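Local structure of 1,3-alpha-isomaltosidase (Kribbella flavida DSM 17836, 5X3I) at residues T343-A348 and K376-E381; L578-A583 and R627-L632. The protein hydrolyses the alpha-1,3-glucosidic linkage of a cyclic tetrasaccharide made from starch, releasing isomaltose inside the cell. The protein carries 1 engineered substitution. All blocks are in the same frame, centred on the assembly; numbering follows the deposited sequence.

In the fold
Both contacts are buried and belong to the TIM barrel of this family 31 glycoside hydrolase, yet they share no helix or strand; their centres lie about 31 Å apart and their nearest atoms about 18 Å apart. Contact 1 packs a loop that follows strand 330-333 against helix 375-384, through a tryptophan reaching across to two apolar side chains, a methionine and an isoleucine. Contact 2 sets helix 576-586 against helix 622-650. Neither has a hydrogen bond between its segments. Contact 1 is side chain on side chain alone, while contact 2 also brings a ring carbon against a helix carbonyl oxygen. The region of helix 311-323 lies near both: M378 packs on that helix, and R627 hydrogen-bonds L324 just beyond it.

Contact 1: T343-A348 and K376-E381; sequences TIWRDA and KAMIDE
W345, with CG anti to its carbonyl carbon (chi1 -69°), swings its indole across to helix 375-384, where two side chains built in different ways come to meet it. M378 starts out with CG anti to the backbone N (chi1 176°), then bends at its last torsion (chi3 60°), which sets the terminal methyl CE beside the indole. I379 arrives instead as a short extended arm ending in CD1.

The setting is a beta-alpha-beta crossover of the TIM barrel: strand 330-333 gives way to a long excursion that includes 343-348, and helix 375-384 then leads into strand 388-393. Two methyl groups share the far end of the six-membered ring. M378 CE lies 3.9 Å from W345 CH2, and I379 CD1 lies 4.0 Å from W345 CZ2. Both side chains run aslant to the indole and touch it through methyl groups alone, in van der Waals packing, with the backbones well apart: the nearest CA atoms, those of W345 and K376, are 11.0 Å from each other. A single large side chain thus spans the distance between loop and helix.

W345 also opens a type II beta turn, closed by A348 N on W345 O at 3.1 Å. Around the indole, F463 and W336 make edge-to-face ring contacts and W372 meets it with the planes inclined, completing an aromatic cluster, while M378 packs onwards against helix 311-323. The loop has its own polar ties, since R346 bonds the carbonyl of N309 and D347 the backbone N of A371.

On the same helix, one turn joins exposed K376 to D380 in a salt bridge: K376 NZ sits 2.9 Å from D380 OD2, on that oxygen's syn lone pair.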
ATOM      1  N   THR A 343      -1.621  14.715 -16.247  1.00 15.86           N
ATOM      2  CA  THR A 343      -2.218  13.999 -17.332  1.00 14.03           C
ATOM      3  C   THR A 343      -1.740  14.554 -18.669  1.00 13.26           C
ATOM      4  O   THR A 343      -2.254  14.220 -19.677  1.00 12.93           O
ATOM      5  CB  THR A 343      -3.763  13.944 -17.216  1.00 13.10           C
ATOM      6  OG1 THR A 343      -4.293  13.017 -18.144  1.00 14.55           O
ATOM      7  CG2 THR A 343      -4.336  15.307 -17.445  1.00 17.53           C
ATOM      8  N   ILE A 344      -0.714  15.384 -18.626  1.00 15.49           N
ATOM      9  CA  ILE A 344      -0.143  16.008 -19.827  1.00 13.86           C
ATOM     10  C   ILE A 344       1.397  16.024 -19.782  1.00 12.91           C
ATOM     11  O   ILE A 344       1.971  16.296 -18.740  1.00 16.69           O
ATOM     12  CB  ILE A 344      -0.676  17.462 -19.980  1.00 14.01           C
ATOM     13  CG1 ILE A 344      -2.165  17.457 -20.331  1.00 12.78           C
ATOM     14  CG2 ILE A 344       0.117  18.251 -21.018  1.00 11.86           C
ATOM     15  CD1 ILE A 344      -2.798  18.829 -20.315  1.00 11.83           C
ATOM     16  N   TRP A 345       2.064  15.711 -20.892  1.00 11.76           N
ATOM     17  CA  TRP A 345       3.533  15.729 -20.915  1.00 12.97           C
ATOM     18  C   TRP A 345       4.066  17.126 -20.554  1.00 12.43           C
ATOM     19  O   TRP A 345       3.542  18.125 -21.021  1.00 16.79           O
ATOM     20  CB  TRP A 345       4.075  15.320 -22.290  1.00 15.27           C
ATOM     21  CG  TRP A 345       3.881  13.885 -22.689  1.00 10.66           C
ATOM     22  CD1 TRP A 345       2.871  13.369 -23.451  1.00 13.41           C
ATOM     23  CD2 TRP A 345       4.747  12.790 -22.382  1.00 11.32           C
ATOM     24  NE1 TRP A 345       3.049  12.014 -23.627  1.00 11.87           N
ATOM     25  CE2 TRP A 345       4.194  11.636 -22.977  1.00 11.67           C
ATOM     26  CE3 TRP A 345       5.936  12.671 -21.663  1.00 11.57           C
ATOM     27  CZ2 TRP A 345       4.787  10.391 -22.868  1.00 12.92           C
ATOM     28  CZ3 TRP A 345       6.522  11.426 -21.557  1.00 12.30           C
ATOM     29  CH2 TRP A 345       5.945  10.304 -22.153  1.00 11.27           C
ATOM     30  N   ARG A 346       5.095  17.194 -19.723  1.00 13.63           N
ATOM     31  CA  ARG A 346       5.697  18.480 -19.399  1.00 14.21           C
ATOM     32  C   ARG A 346       6.142  19.224 -20.663  1.00 17.14           C
ATOM     33  O   ARG A 346       6.678  18.617 -21.597  1.00 16.49           O
ATOM     34  CB  ARG A 346       6.884  18.323 -18.454  1.00 13.37           C
ATOM     35  CG  ARG A 346       7.503  19.657 -18.049  1.00 15.25           C
ATOM     36  CD  ARG A 346       8.288  19.552 -16.744  1.00 17.44           C
ATOM     37  NE  ARG A 346       9.524  18.799 -16.888  1.00 16.63           N
ATOM     38  CZ  ARG A 346      10.729  19.348 -16.990  1.00 18.59           C
ATOM     39  NH1 ARG A 346      10.873  20.668 -16.980  1.00 17.56           N
ATOM     40  NH2 ARG A 346      11.795  18.574 -17.088  1.00 19.43           N
ATOM     41  N   ASP A 347       5.888  20.532 -20.641  1.00 15.67           N
ATOM     42  CA  ASP A 347       6.142  21.495 -21.721  1.00 17.89           C
ATOM     43  C   ASP A 347       5.326  21.261 -22.983  1.00 16.87           C
ATOM     44  O   ASP A 347       5.669  21.775 -24.039  1.00 22.98           O
ATOM     45  CB  ASP A 347       7.627  21.498 -22.098  1.00 14.87           C
ATOM     46  CG  ASP A 347       8.507  21.940 -20.964  1.00 17.73           C
ATOM     47  OD1 ASP A 347       8.037  22.746 -20.147  1.00 23.97           O
ATOM     48  OD2 ASP A 347       9.664  21.480 -20.873  1.00 22.34           O
ATOM     49  N   ALA A 348       4.212  20.554 -22.866  1.00 18.02           N
ATOM     50  CA  ALA A 348       3.303  20.419 -23.995  1.00 17.75           C
ATOM     51  C   ALA A 348       2.584  21.739 -24.211  1.00 17.35           C
ATOM     52  O   ALA A 348       2.299  22.451 -23.255  1.00 19.66           O
ATOM     53  CB  ALA A 348       2.304  19.307 -23.767  1.00 17.15           C
ATOM     54  N   LYS A 376       6.302  10.406 -28.643  1.00 16.15           N
ATOM     55  CA  LYS A 376       5.919   9.256 -29.456  1.00 15.39           C
ATOM     56  C   LYS A 376       7.151   8.559 -30.039  1.00 18.78           C
ATOM     57  O   LYS A 376       7.220   7.338 -30.055  1.00 17.57           O
ATOM     58  CB  LYS A 376       4.964   9.661 -30.581  1.00 15.82           C
ATOM     59  CG  LYS A 376       4.641   8.509 -31.542  1.00 19.96           C
ATOM     60  CD  LYS A 376       3.521   8.844 -32.528  1.00 24.43           C
ATOM     61  CE  LYS A 376       3.492   7.843 -33.705  1.00 25.07           C
ATOM     62  NZ  LYS A 376       3.477   6.411 -33.263  1.00 25.13           N
ATOM     63  N   ALA A 377       8.123   9.336 -30.509  1.00 18.36           N
ATOM     64  CA  ALA A 377       9.349   8.753 -31.047  1.00 15.63           C
ATOM     65  C   ALA A 377      10.111   8.000 -29.961  1.00 14.35           C
ATOM     66  O   ALA A 377      10.633   6.923 -30.206  1.00 17.58           O
ATOM     67  CB  ALA A 377      10.236   9.830 -31.669  1.00 17.28           C
ATOM     68  N   MET A 378      10.170   8.569 -28.760  1.00 15.15           N
ATOM     69  CA  MET A 378      10.830   7.900 -27.644  1.00 16.89           C
ATOM     70  C   MET A 378      10.170   6.549 -27.362  1.00 16.31           C
ATOM     71  O   MET A 378      10.841   5.528 -27.259  1.00 15.77           O
ATOM     72  CB  MET A 378      10.800   8.770 -26.383  1.00 15.33           C
ATOM     73  CG  MET A 378      11.389   8.077 -25.158  1.00 15.66           C
ATOM     74  SD  MET A 378      11.082   8.942 -23.604  1.00 17.09           S
ATOM     75  CE  MET A 378       9.306   8.947 -23.560  1.00 14.94           C
ATOM     76  N   ILE A 379       8.847   6.553 -27.272  1.00 17.25           N
ATOM     77  CA  ILE A 379       8.105   5.349 -26.930  1.00 18.48           C
ATOM     78  C   ILE A 379       8.177   4.322 -28.062  1.00 14.90           C
ATOM     79  O   ILE A 379       8.303   3.137 -27.809  1.00 15.73           O
ATOM     80  CB  ILE A 379       6.629   5.672 -26.594  1.00 11.79           C
ATOM     81  CG1 ILE A 379       6.550   6.511 -25.322  1.00 13.25           C
ATOM     82  CG2 ILE A 379       5.809   4.409 -26.427  1.00 13.08           C
ATOM     83  CD1 ILE A 379       5.174   7.095 -25.064  1.00 13.37           C
ATOM     84  N   ASP A 380       8.109   4.783 -29.305  1.00 17.00           N
ATOM     85  CA  ASP A 380       8.226   3.873 -30.434  1.00 15.62           C
ATOM     86  C   ASP A 380       9.586   3.166 -30.405  1.00 14.28           C
ATOM     87  O   ASP A 380       9.651   1.965 -30.601  1.00 16.21           O
ATOM     88  CB  ASP A 380       8.014   4.610 -31.757  1.00 18.56           C
ATOM     89  CG  ASP A 380       6.566   5.036 -31.962  1.00 20.91           C
ATOM     90  OD1 ASP A 380       5.695   4.629 -31.167  1.00 22.83           O
ATOM     91  OD2 ASP A 380       6.294   5.777 -32.922  1.00 23.00           O
ATOM     92  N   GLU A 381      10.656   3.901 -30.120  1.00 15.61           N
ATOM     93  CA  GLU A 381      11.976   3.278 -30.045  1.00 15.22           C
ATOM     94  C   GLU A 381      12.062   2.273 -28.904  1.00 15.79           C
ATOM     95  O   GLU A 381      12.579   1.180 -29.098  1.00 16.30           O
ATOM     96  CB  GLU A 381      13.088   4.316 -29.897  1.00 16.04           C
ATOM     97  CG  GLU A 381      14.489   3.703 -29.689  1.00 15.96           C
ATOM     98  CD  GLU A 381      14.970   2.814 -30.860  1.00 19.01           C
ATOM     99  OE1 GLU A 381      14.444   2.928 -31.979  1.00 22.00           O
ATOM    100  OE2 GLU A 381      15.889   2.004 -30.656  1.00 22.82           O
TER

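Contact 2: L578-A583 and R627-L632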
ATOM      1  N   LEU A 578      24.397  -5.136  -0.009  1.00 20.01           N
ATOM      2  CA  LEU A 578      22.942  -5.080   0.117  1.00 18.35           C
ATOM      3  C   LEU A 578      22.276  -5.096  -1.259  1.00 19.95           C
ATOM      4  O   LEU A 578      21.332  -5.835  -1.485  1.00 22.30           O
ATOM      5  CB  LEU A 578      22.509  -3.832   0.891  1.00 17.68           C
ATOM      6  CG  LEU A 578      21.010  -3.530   0.908  1.00 20.71           C
ATOM      7  CD1 LEU A 578      20.234  -4.678   1.512  1.00 15.85           C
ATOM      8  CD2 LEU A 578      20.702  -2.218   1.633  1.00 17.98           C
ATOM      9  N   TYR A 579      22.788  -4.283  -2.174  1.00 19.90           N
ATOM     10  CA  TYR A 579      22.210  -4.179  -3.516  1.00 18.21           C
ATOM     11  C   TYR A 579      22.172  -5.545  -4.206  1.00 17.47           C
ATOM     12  O   TYR A 579      21.134  -5.964  -4.700  1.00 19.58           O
ATOM     13  CB  TYR A 579      23.000  -3.174  -4.350  1.00 16.73           C
ATOM     14  CG  TYR A 579      22.415  -2.842  -5.711  1.00 16.72           C
ATOM     15  CD1 TYR A 579      21.247  -2.099  -5.829  1.00 15.64           C
ATOM     16  CD2 TYR A 579      23.055  -3.243  -6.872  1.00 15.90           C
ATOM     17  CE1 TYR A 579      20.727  -1.777  -7.076  1.00 16.08           C
ATOM     18  CE2 TYR A 579      22.549  -2.924  -8.123  1.00 16.42           C
ATOM     19  CZ  TYR A 579      21.383  -2.192  -8.220  1.00 15.73           C
ATOM     20  OH  TYR A 579      20.883  -1.874  -9.464  1.00 18.20           O
ATOM     21  N   LEU A 580      23.297  -6.249  -4.194  1.00 18.78           N
ATOM     22  CA  LEU A 580      23.397  -7.535  -4.882  1.00 19.32           C
ATOM     23  C   LEU A 580      22.656  -8.658  -4.163  1.00 16.99           C
ATOM     24  O   LEU A 580      22.130  -9.550  -4.809  1.00 17.71           O
ATOM     25  CB  LEU A 580      24.866  -7.916  -5.084  1.00 20.35           C
ATOM     26  CG  LEU A 580      25.568  -7.050  -6.135  1.00 18.49           C
ATOM     27  CD1 LEU A 580      27.067  -7.251  -6.090  1.00 18.31           C
ATOM     28  CD2 LEU A 580      25.018  -7.353  -7.528  1.00 17.48           C
ATOM     29  N   ARG A 581      22.611  -8.622  -2.832  1.00 19.89           N
ATOM     30  CA  ARG A 581      21.764  -9.572  -2.107  1.00 17.76           C
ATOM     31  C   ARG A 581      20.302  -9.325  -2.474  1.00 15.30           C
ATOM     32  O   ARG A 581      19.555 -10.251  -2.727  1.00 14.79           O
ATOM     33  CB  ARG A 581      21.945  -9.457  -0.586  1.00 17.86           C
ATOM     34  CG  ARG A 581      23.317  -9.866  -0.052  1.00 20.87           C
ATOM     35  CD  ARG A 581      23.736 -11.262  -0.489  1.00 19.25           C
ATOM     36  NE  ARG A 581      24.816 -11.778   0.348  1.00 23.37           N
ATOM     37  CZ  ARG A 581      25.547 -12.847   0.059  1.00 23.34           C
ATOM     38  NH1 ARG A 581      25.330 -13.516  -1.063  1.00 23.49           N
ATOM     39  NH2 ARG A 581      26.504 -13.240   0.884  1.00 25.96           N
ATOM     40  N   ALA A 582      19.909  -8.058  -2.489  1.00 16.95           N
ATOM     41  CA  ALA A 582      18.547  -7.693  -2.853  1.00 14.57           C
ATOM     42  C   ALA A 582      18.245  -8.096  -4.290  1.00 15.89           C
ATOM     43  O   ALA A 582      17.226  -8.713  -4.560  1.00 17.96           O
ATOM     44  CB  ALA A 582      18.328  -6.206  -2.673  1.00 15.83           C
ATOM     45  N   ALA A 583      19.144  -7.738  -5.202  1.00 16.65           N
ATOM     46  CA  ALA A 583      18.946  -8.026  -6.619  1.00 16.44           C
ATOM     47  C   ALA A 583      18.801  -9.524  -6.864  1.00 18.52           C
ATOM     48  O   ALA A 583      17.928  -9.944  -7.612  1.00 15.41           O
ATOM     49  CB  ALA A 583      20.091  -7.458  -7.446  1.00 18.69           C
ATOM     50  N   ARG A 627      23.911  -8.140 -14.020  1.00 20.27           N
ATOM     51  CA  ARG A 627      23.654  -8.631 -15.374  1.00 17.58           C
ATOM     52  C   ARG A 627      23.336 -10.122 -15.363  1.00 16.73           C
ATOM     53  O   ARG A 627      22.386 -10.552 -16.010  1.00 21.39           O
ATOM     54  CB  ARG A 627      24.845  -8.341 -16.297  1.00 16.92           C
ATOM     55  CG  ARG A 627      24.624  -8.724 -17.760  1.00 15.46           C
ATOM     56  CD  ARG A 627      25.647  -8.023 -18.686  1.00 18.95           C
ATOM     57  NE  ARG A 627      27.010  -8.210 -18.212  1.00 23.07           N
ATOM     58  CZ  ARG A 627      27.950  -7.273 -18.175  1.00 20.55           C
ATOM     59  NH1 ARG A 627      27.714  -6.047 -18.613  1.00 19.14           N
ATOM     60  NH2 ARG A 627      29.147  -7.578 -17.703  1.00 24.73           N
ATOM     61  N   ARG A 628      24.114 -10.904 -14.624  1.00 19.04           N
ATOM     62  CA  ARG A 628      23.830 -12.335 -14.494  1.00 17.48           C
ATOM     63  C   ARG A 628      22.432 -12.585 -13.948  1.00 14.72           C
ATOM     64  O   ARG A 628      21.694 -13.408 -14.471  1.00 18.07           O
ATOM     65  CB  ARG A 628      24.847 -13.030 -13.594  1.00 18.74           C
ATOM     66  CG  ARG A 628      26.199 -13.252 -14.219  1.00 29.95           C
ATOM     67  CD  ARG A 628      26.893 -14.427 -13.544  1.00 40.79           C
ATOM     68  NE  ARG A 628      28.296 -14.160 -13.251  1.00 48.96           N
ATOM     69  CZ  ARG A 628      29.037 -14.903 -12.436  1.00 50.09           C
ATOM     70  NH1 ARG A 628      28.505 -15.958 -11.831  1.00 46.62           N
ATOM     71  NH2 ARG A 628      30.306 -14.589 -12.221  1.00 50.46           N
ATOM     72  N   PHE A 629      22.075 -11.866 -12.892  1.00 18.49           N
ATOM     73  CA  PHE A 629      20.762 -12.026 -12.284  1.00 18.65           C
ATOM     74  C   PHE A 629      19.665 -11.674 -13.281  1.00 14.90           C
ATOM     75  O   PHE A 629      18.700 -12.410 -13.432  1.00 17.33           O
ATOM     76  CB  PHE A 629      20.637 -11.158 -11.026  1.00 17.66           C
ATOM     77  CG  PHE A 629      21.647 -11.487  -9.955  1.00 19.77           C
ATOM     78  CD1 PHE A 629      22.079 -12.781  -9.765  1.00 21.56           C
ATOM     79  CD2 PHE A 629      22.160 -10.499  -9.146  1.00 19.68           C
ATOM     80  CE1 PHE A 629      23.003 -13.078  -8.790  1.00 21.64           C
ATOM     81  CE2 PHE A 629      23.084 -10.798  -8.167  1.00 22.41           C
ATOM     82  CZ  PHE A 629      23.501 -12.087  -7.994  1.00 20.04           C
ATOM     83  N   ALA A 630      19.833 -10.547 -13.964  1.00 17.06           N
ATOM     84  CA  ALA A 630      18.835 -10.076 -14.928  1.00 15.65           C
ATOM     85  C   ALA A 630      18.708 -11.027 -16.120  1.00 18.38           C
ATOM     86  O   ALA A 630      17.614 -11.252 -16.632  1.00 16.75           O
ATOM     87  CB  ALA A 630      19.177  -8.684 -15.398  1.00 19.29           C
ATOM     88  N   THR A 631      19.831 -11.603 -16.536  1.00 18.44           N
ATOM     89  CA  THR A 631      19.840 -12.504 -17.680  1.00 15.42           C
ATOM     90  C   THR A 631      19.189 -13.837 -17.318  1.00 16.90           C
ATOM     91  O   THR A 631      18.429 -14.401 -18.097  1.00 17.58           O
ATOM     92  CB  THR A 631      21.278 -12.739 -18.194  1.00 17.11           C
ATOM     93  OG1 THR A 631      21.864 -11.478 -18.533  1.00 24.66           O
ATOM     94  CG2 THR A 631      21.260 -13.602 -19.429  1.00 23.46           C
ATOM     95  N   LEU A 632      19.498 -14.329 -16.126  1.00 17.04           N
ATOM     96  CA  LEU A 632      18.825 -15.493 -15.578  1.00 16.25           C
ATOM     97  C   LEU A 632      17.311 -15.240 -15.474  1.00 15.85           C
ATOM     98  O   LEU A 632      16.506 -16.085 -15.855  1.00 17.14           O
ATOM     99  CB  LEU A 632      19.420 -15.846 -14.210  1.00 15.74           C
ATOM    100  CG  LEU A 632      19.011 -17.197 -13.616  1.00 23.68           C
ATOM    101  CD1 LEU A 632      20.112 -17.758 -12.730  1.00 23.66           C
ATOM    102  CD2 LEU A 632      17.735 -17.069 -12.820  1.00 21.72           C
TER
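The F629 ring turns its CD2-CE2 bond to helix 576-586, where the carbonyl oxygen of L580 and the methyl of A583 come to it obliquely. CE2 is 3.7 Å from L580 O, and CD2 is 4.1 Å from A583 CB. The L580 side chain adds another touch, its CD2 lying 4.0 Å from F629 CE2, with the two side chains crossing at about a right angle. CG anti to the carbonyl carbon (chi1 -60°) points the F629 ring at L580 and A583, three residues apart on the partner helix. The backbones come to 7.2 Å between A583 CA and F629 CA, consistent with the small side chain of A583.

Within helix 622-650, spanning F629, R627 O accepts two bonds: T631 N at 2.8 Å, and T631 OG1 at 2.7 Å from above the carbonyl plane.

Helix 576-586 is the helix of a beta-alpha-beta crossover of the TIM barrel, between parallel strands 562-565 and 591-593; helices 610-617 and 622-650 follow. This is plain structural packing away from the annotated active site: L580 also packs on L625 and A583 on F626, while L578 and R581 touch helix 541-556.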